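Specific mitochondrial acyl carrier protein (Toxoplasma, PDB 3CE7) probably carries growing acyl chains on a phosphopantetheine arm during mitochondrial fatty acid biosynthesis, as acyl carrier proteins do. Local coordinates at residues A[14-20]-A[93-98]; A[28-33]-A[49-55]. All blocks are in the same frame, centred on the assembly; numbering follows the deposited sequence. Where two conformers were deposited one is given.

Contact 1: A[14-20]-A[93-98]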
# COMPACT_ATOMS: atom_id res chain seq x y z
N ASP A 14 0.28 -0.78 -14.95
CA ASP A 14 -0.24 -1.37 -13.70
C ASP A 14 0.13 -2.84 -13.48
O ASP A 14 -0.19 -3.42 -12.44
CB ASP A 14 -1.74 -1.09 -13.49
CG ASP A 14 -2.62 -1.67 -14.57
OD1 ASP A 14 -2.17 -2.59 -15.29
OD2 ASP A 14 -3.79 -1.22 -14.68
N THR A 15 0.84 -3.42 -14.45
CA THR A 15 1.38 -4.77 -14.31
C THR A 15 2.91 -4.77 -14.19
O THR A 15 3.53 -5.84 -14.18
CB THR A 15 0.93 -5.70 -15.46
OG1 THR A 15 1.28 -5.12 -16.73
CG2 THR A 15 -0.58 -5.93 -15.40
N ASP A 16 3.49 -3.57 -14.09
CA ASP A 16 4.94 -3.39 -13.92
C ASP A 16 5.22 -3.21 -12.42
O ASP A 16 4.92 -2.17 -11.86
CB ASP A 16 5.37 -2.16 -14.73
CG ASP A 16 6.86 -1.81 -14.61
OD1 ASP A 16 7.50 -2.11 -13.59
OD2 ASP A 16 7.38 -1.18 -15.56
N ILE A 17 5.80 -4.23 -11.78
CA ILE A 17 6.00 -4.19 -10.32
C ILE A 17 6.91 -3.04 -9.85
O ILE A 17 6.67 -2.45 -8.79
CB ILE A 17 6.45 -5.57 -9.73
CG1 ILE A 17 6.41 -5.55 -8.19
CG2 ILE A 17 7.82 -5.98 -10.28
CD1 ILE A 17 5.02 -5.28 -7.61
N ASN A 18 7.93 -2.71 -10.63
CA ASN A 18 8.78 -1.57 -10.27
C ASN A 18 7.98 -0.27 -10.22
O ASN A 18 8.04 0.47 -9.23
CB ASN A 18 9.98 -1.44 -11.22
CG ASN A 18 11.06 -2.47 -10.93
OD1 ASN A 18 10.91 -3.35 -10.08
ND2 ASN A 18 12.18 -2.37 -11.66
N ALA A 19 7.20 -0.01 -11.27
CA ALA A 19 6.44 1.23 -11.37
C ALA A 19 5.36 1.30 -10.30
O ALA A 19 5.19 2.34 -9.64
CB ALA A 19 5.84 1.37 -12.77
N VAL A 20 4.65 0.19 -10.11
CA VAL A 20 3.57 0.13 -9.12
C VAL A 20 4.15 0.28 -7.71
O VAL A 20 3.57 0.97 -6.87
CB VAL A 20 2.74 -1.16 -9.28
CG1 VAL A 20 1.77 -1.34 -8.12
CG2 VAL A 20 1.97 -1.14 -10.59
N VAL A 93 -1.62 -5.80 -6.23
CA VAL A 93 -2.14 -4.98 -7.33
C VAL A 93 -1.69 -5.56 -8.66
O VAL A 93 -2.52 -5.78 -9.56
CB VAL A 93 -1.68 -3.51 -7.20
CG1 VAL A 93 -1.95 -2.75 -8.49
CG2 VAL A 93 -2.37 -2.84 -6.03
N VAL A 94 -0.40 -5.83 -8.79
CA VAL A 94 0.13 -6.34 -10.05
C VAL A 94 -0.50 -7.69 -10.39
O VAL A 94 -0.94 -7.91 -11.52
CB VAL A 94 1.66 -6.39 -10.04
CG1 VAL A 94 2.20 -7.23 -11.22
CG2 VAL A 94 2.21 -4.97 -10.07
N SER A 95 -0.60 -8.57 -9.39
CA SER A 95 -1.18 -9.90 -9.60
C SER A 95 -2.62 -9.79 -10.10
O SER A 95 -3.01 -10.50 -11.03
CB SER A 95 -1.08 -10.76 -8.34
OG SER A 95 -1.88 -10.25 -7.30
N GLU A 96 -3.40 -8.89 -9.51
CA GLU A 96 -4.80 -8.74 -9.92
C GLU A 96 -4.90 -8.20 -11.34
O GLU A 96 -5.68 -8.68 -12.16
CB GLU A 96 -5.58 -7.87 -8.95
CG GLU A 96 -5.86 -8.56 -7.62
CD GLU A 96 -6.78 -9.76 -7.77
OE1 GLU A 96 -7.98 -9.57 -8.10
OE2 GLU A 96 -6.31 -10.90 -7.56
N ARG A 97 -4.09 -7.18 -11.63
CA ARG A 97 -4.15 -6.56 -12.95
C ARG A 97 -3.61 -7.49 -14.03
O ARG A 97 -4.04 -7.42 -15.18
CB ARG A 97 -3.41 -5.22 -12.95
CG ARG A 97 -4.04 -4.16 -12.05
CD ARG A 97 -5.52 -3.91 -12.38
NE ARG A 97 -5.72 -3.43 -13.74
CZ ARG A 97 -6.88 -2.98 -14.22
NH1 ARG A 97 -7.96 -2.93 -13.45
NH2 ARG A 97 -6.95 -2.57 -15.48
N ALA A 98 -2.68 -8.37 -13.66
CA ALA A 98 -2.03 -9.26 -14.62
C ALA A 98 -2.88 -10.46 -14.99
O ALA A 98 -2.61 -11.13 -15.98
CB ALA A 98 -0.68 -9.74 -14.07
O HOH W 1 -4.44 -3.45 -16.61
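Val94 is the bump of this contact, and the turn of chain entering helix 17-29 is the hollow that takes it, where the first and last helices of the acyl carrier protein helical bundle meet. Its two methyls divide the work. CG1, anti to the backbone N (chi1 166°), lies against Thr15 O at 3.5 Å, while CG2 reaches in among Asp14 O, Ile17 CD1 and both methyls of Val20; the distance from Val94 CG2 to Ile17 CD1 is 3.7 Å. Deeper in, Val20 CG1 meets Val93 CG1 at 4.0 Å, and Val93 continues the packing onto Val67 and Phe71 of helix 57-71. Toward the surface, Thr15 CG2 rests on the backbone between Arg97 and Ala98, 3.7 Å from Ala98 N. Asp16 caps helix 17-29: its OD1 accepts from Ala19 N at 3.1 Å, with the donor well above the carboxylate plane. Arg97, bent at chi2 and chi3, crosses Asp14 obliquely, and its NH1 is held by Asp72 O. With the carboxylate and guanidinium planes 58° apart, Asp14 OD2 forms a salt bridge with Arg97 NE at 3.1 Å, and the other oxygen, OD1, reaches Arg97 NH2 through a water.

Contact 2: A[28-33]-A[49-55]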
# COMPACT_ATOMS: atom_id res chain seq x y z
N CYS A 28 2.05 6.13 0.12
CA CYS A 28 2.18 5.84 1.54
C CYS A 28 2.81 7.03 2.26
O CYS A 28 2.41 7.36 3.37
CB CYS A 28 3.03 4.60 1.76
SG CYS A 28 3.26 4.19 3.53
N GLN A 29 3.78 7.66 1.61
CA GLN A 29 4.49 8.79 2.22
C GLN A 29 3.55 9.93 2.61
O GLN A 29 3.82 10.65 3.57
CB GLN A 29 5.61 9.28 1.30
CG GLN A 29 6.82 8.32 1.30
CD GLN A 29 7.83 8.61 0.20
OE1 GLN A 29 7.50 9.21 -0.83
NE2 GLN A 29 9.06 8.15 0.40
N LYS A 30 2.44 10.08 1.89
CA LYS A 30 1.48 11.15 2.19
C LYS A 30 0.78 10.92 3.53
O LYS A 30 0.26 11.87 4.14
CB LYS A 30 0.43 11.29 1.07
CG LYS A 30 0.99 11.32 -0.36
CD LYS A 30 1.79 12.57 -0.66
CE LYS A 30 2.01 12.72 -2.17
NZ LYS A 30 3.25 13.50 -2.46
N PHE A 31 0.77 9.67 3.99
CA PHE A 31 0.16 9.32 5.28
C PHE A 31 1.09 9.64 6.45
O PHE A 31 0.66 9.65 7.61
CB PHE A 31 -0.16 7.83 5.33
CG PHE A 31 -1.45 7.45 4.64
CD1 PHE A 31 -1.62 7.65 3.27
CD2 PHE A 31 -2.47 6.82 5.36
CE1 PHE A 31 -2.80 7.27 2.63
CE2 PHE A 31 -3.65 6.44 4.73
CZ PHE A 31 -3.81 6.67 3.36
N LEU A 32 2.37 9.88 6.17
CA LEU A 32 3.38 9.80 7.21
C LEU A 32 3.86 11.15 7.73
O LEU A 32 3.74 12.18 7.07
CB LEU A 32 4.59 8.98 6.73
CG LEU A 32 4.28 7.56 6.22
CD1 LEU A 32 5.57 6.83 5.83
CD2 LEU A 32 3.49 6.76 7.24
N GLN A 33 4.40 11.10 8.94
CA GLN A 33 5.02 12.25 9.57
C GLN A 33 6.21 12.67 8.71
O GLN A 33 6.92 11.82 8.16
CB GLN A 33 5.47 11.90 10.99
CG GLN A 33 6.11 13.04 11.80
CD GLN A 33 5.18 14.23 12.00
OE1 GLN A 33 5.52 15.36 11.66
NE2 GLN A 33 3.99 13.98 12.55
N THR A 49 2.65 8.08 11.61
CA THR A 49 1.72 8.82 10.73
C THR A 49 1.67 10.31 11.08
O THR A 49 2.27 10.74 12.07
CB THR A 49 0.30 8.23 10.79
OG1 THR A 49 -0.28 8.48 12.08
CG2 THR A 49 0.33 6.72 10.52
N ARG A 50 0.96 11.08 10.26
CA ARG A 50 0.78 12.53 10.46
C ARG A 50 0.24 12.86 11.84
O ARG A 50 0.41 13.99 12.33
CB ARG A 50 -0.18 13.10 9.41
CG ARG A 50 0.29 13.00 7.97
CD ARG A 50 1.26 14.11 7.60
NE ARG A 50 1.50 14.14 6.16
CZ ARG A 50 1.08 15.10 5.34
NH1 ARG A 50 0.39 16.14 5.81
NH2 ARG A 50 1.35 15.02 4.04
N GLU A 51 -0.41 11.88 12.45
CA GLU A 51 -1.04 12.01 13.77
C GLU A 51 -0.07 11.75 14.92
O GLU A 51 -0.51 11.67 16.07
CB GLU A 51 -2.20 11.02 13.89
CG GLU A 51 -3.26 11.16 12.83
CD GLU A 51 -4.37 10.14 12.99
OE1 GLU A 51 -4.73 9.84 14.15
OE2 GLU A 51 -4.89 9.65 11.96
N ASP A 52 1.22 11.62 14.59
CA ASP A 52 2.28 11.29 15.55
C ASP A 52 1.94 10.07 16.41
O ASP A 52 2.25 10.01 17.61
CB ASP A 52 2.67 12.51 16.40
CG ASP A 52 3.45 13.56 15.60
OD1 ASP A 52 3.32 13.61 14.36
OD2 ASP A 52 4.20 14.34 16.23
N ARG A 53 1.30 9.09 15.77
CA ARG A 53 1.04 7.79 16.36
C ARG A 53 1.54 6.77 15.34
O ARG A 53 1.77 7.11 14.18
CB ARG A 53 -0.46 7.59 16.63
CG ARG A 53 -1.34 7.55 15.38
CD ARG A 53 -2.82 7.54 15.74
NE ARG A 53 -3.30 6.20 16.09
CZ ARG A 53 -4.45 5.96 16.73
NH1 ARG A 53 -4.80 4.71 17.01
NH2 ARG A 53 -5.24 6.97 17.09
N LEU A 54 1.72 5.52 15.77
CA LEU A 54 2.11 4.47 14.84
C LEU A 54 0.93 4.06 13.95
O LEU A 54 -0.23 4.03 14.39
CB LEU A 54 2.70 3.27 15.57
CG LEU A 54 3.98 3.53 16.37
CD1 LEU A 54 4.47 2.26 17.03
CD2 LEU A 54 5.09 4.13 15.50
N TRP A 55 1.24 3.75 12.70
CA TRP A 55 0.29 3.22 11.73
C TRP A 55 -0.49 2.06 12.34
O TRP A 55 0.09 1.17 12.97
CB TRP A 55 1.10 2.72 10.54
CG TRP A 55 0.33 2.18 9.37
CD1 TRP A 55 -0.40 1.02 9.30
CD2 TRP A 55 0.25 2.79 8.08
NE1 TRP A 55 -0.94 0.88 8.03
CE2 TRP A 55 -0.55 1.94 7.26
CE3 TRP A 55 0.79 3.96 7.52
CZ2 TRP A 55 -0.84 2.24 5.92
CZ3 TRP A 55 0.50 4.26 6.18
CH2 TRP A 55 -0.31 3.40 5.40
O HOH W 2 4.18 13.35 4.37
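Arg50 grips the chain leaving helix 17-29 through both its backbone and its side chain. Arg50 N donates to Phe31 O at 3.0 Å with an N-H...O angle of 150°, the donor somewhat tilted from the carbonyl plane. The side chain, bent at chi2, then doubles back along the same backbone: Arg50 NE gives a weak bond to Leu32 O at 3.1 Å, this oxygen lying at the guanidinium edge. A water donates to Gln29 O and Leu32 O and weakly accepts from Arg50 NH2, loosely bridging the guanidinium to the type I turn of Gln29 to Leu32. Thr49 CA also comes within 3.4 Å of Phe31 O, a bent CA-H...O contact, and Leu32 and Thr49 form a single beta bridge. A second type I turn, Thr49 to Asp52, follows and is closed by Asp52 N bonding to Thr49 O.

Inward, the six-membered ring of Trp55 receives three side chains. Phe31 CB touches Trp55 CZ3 at 3.7 Å, the two rings meeting obliquely, their planes inclined at 34°. Cys28 SG, anti to its own N (chi1 179°), lies 3.8 Å from Trp55 CZ3, an oblique sulfur-aromatic contact. Leu32 CD2 approaches the indole edge, 3.9 Å from CE3 of Trp55. On helix 57-71, Phe63 meets the Phe31 ring edge-to-face, and Thr60 OG1 is hydrogen-bonded to Trp55 NE1.

The chemistry thus separates into two layers: main-chain carbonyls, arginine and water on the outside, and an apolar cluster within. Together they pin the long loop between the first two helices of the acyl carrier protein bundle, just before helix 57-71, at whose start related carriers generally bear the phosphopantetheine arm. Arg50 links the two backbones by one sound bond and one weak one, so much of the hold probably comes from the apolar cluster around Trp55.

In the fold
Both contacts draw on helix 17-29, contact 1 at its start and contact 2 at its end, and they lie on opposite sides of the chain's centre. Their centres are 25 Å apart and their nearest atoms about 9 Å apart, so they do not touch. In sequence, 28-33 and 49-55 both fall between 14-20 and 93-98: contact 1 brings the two ends of the modelled chain together, whereas contact 2 fastens the long loop between helices 17-29 and 57-71. Helix 57-71 is their shared neighbour, reached by Val93 from contact 1 and by Phe31 from contact 2. Neither includes a ligand, but contact 2 adjoins the start of helix 57-71, where related carriers generally bear the phosphopantetheine arm.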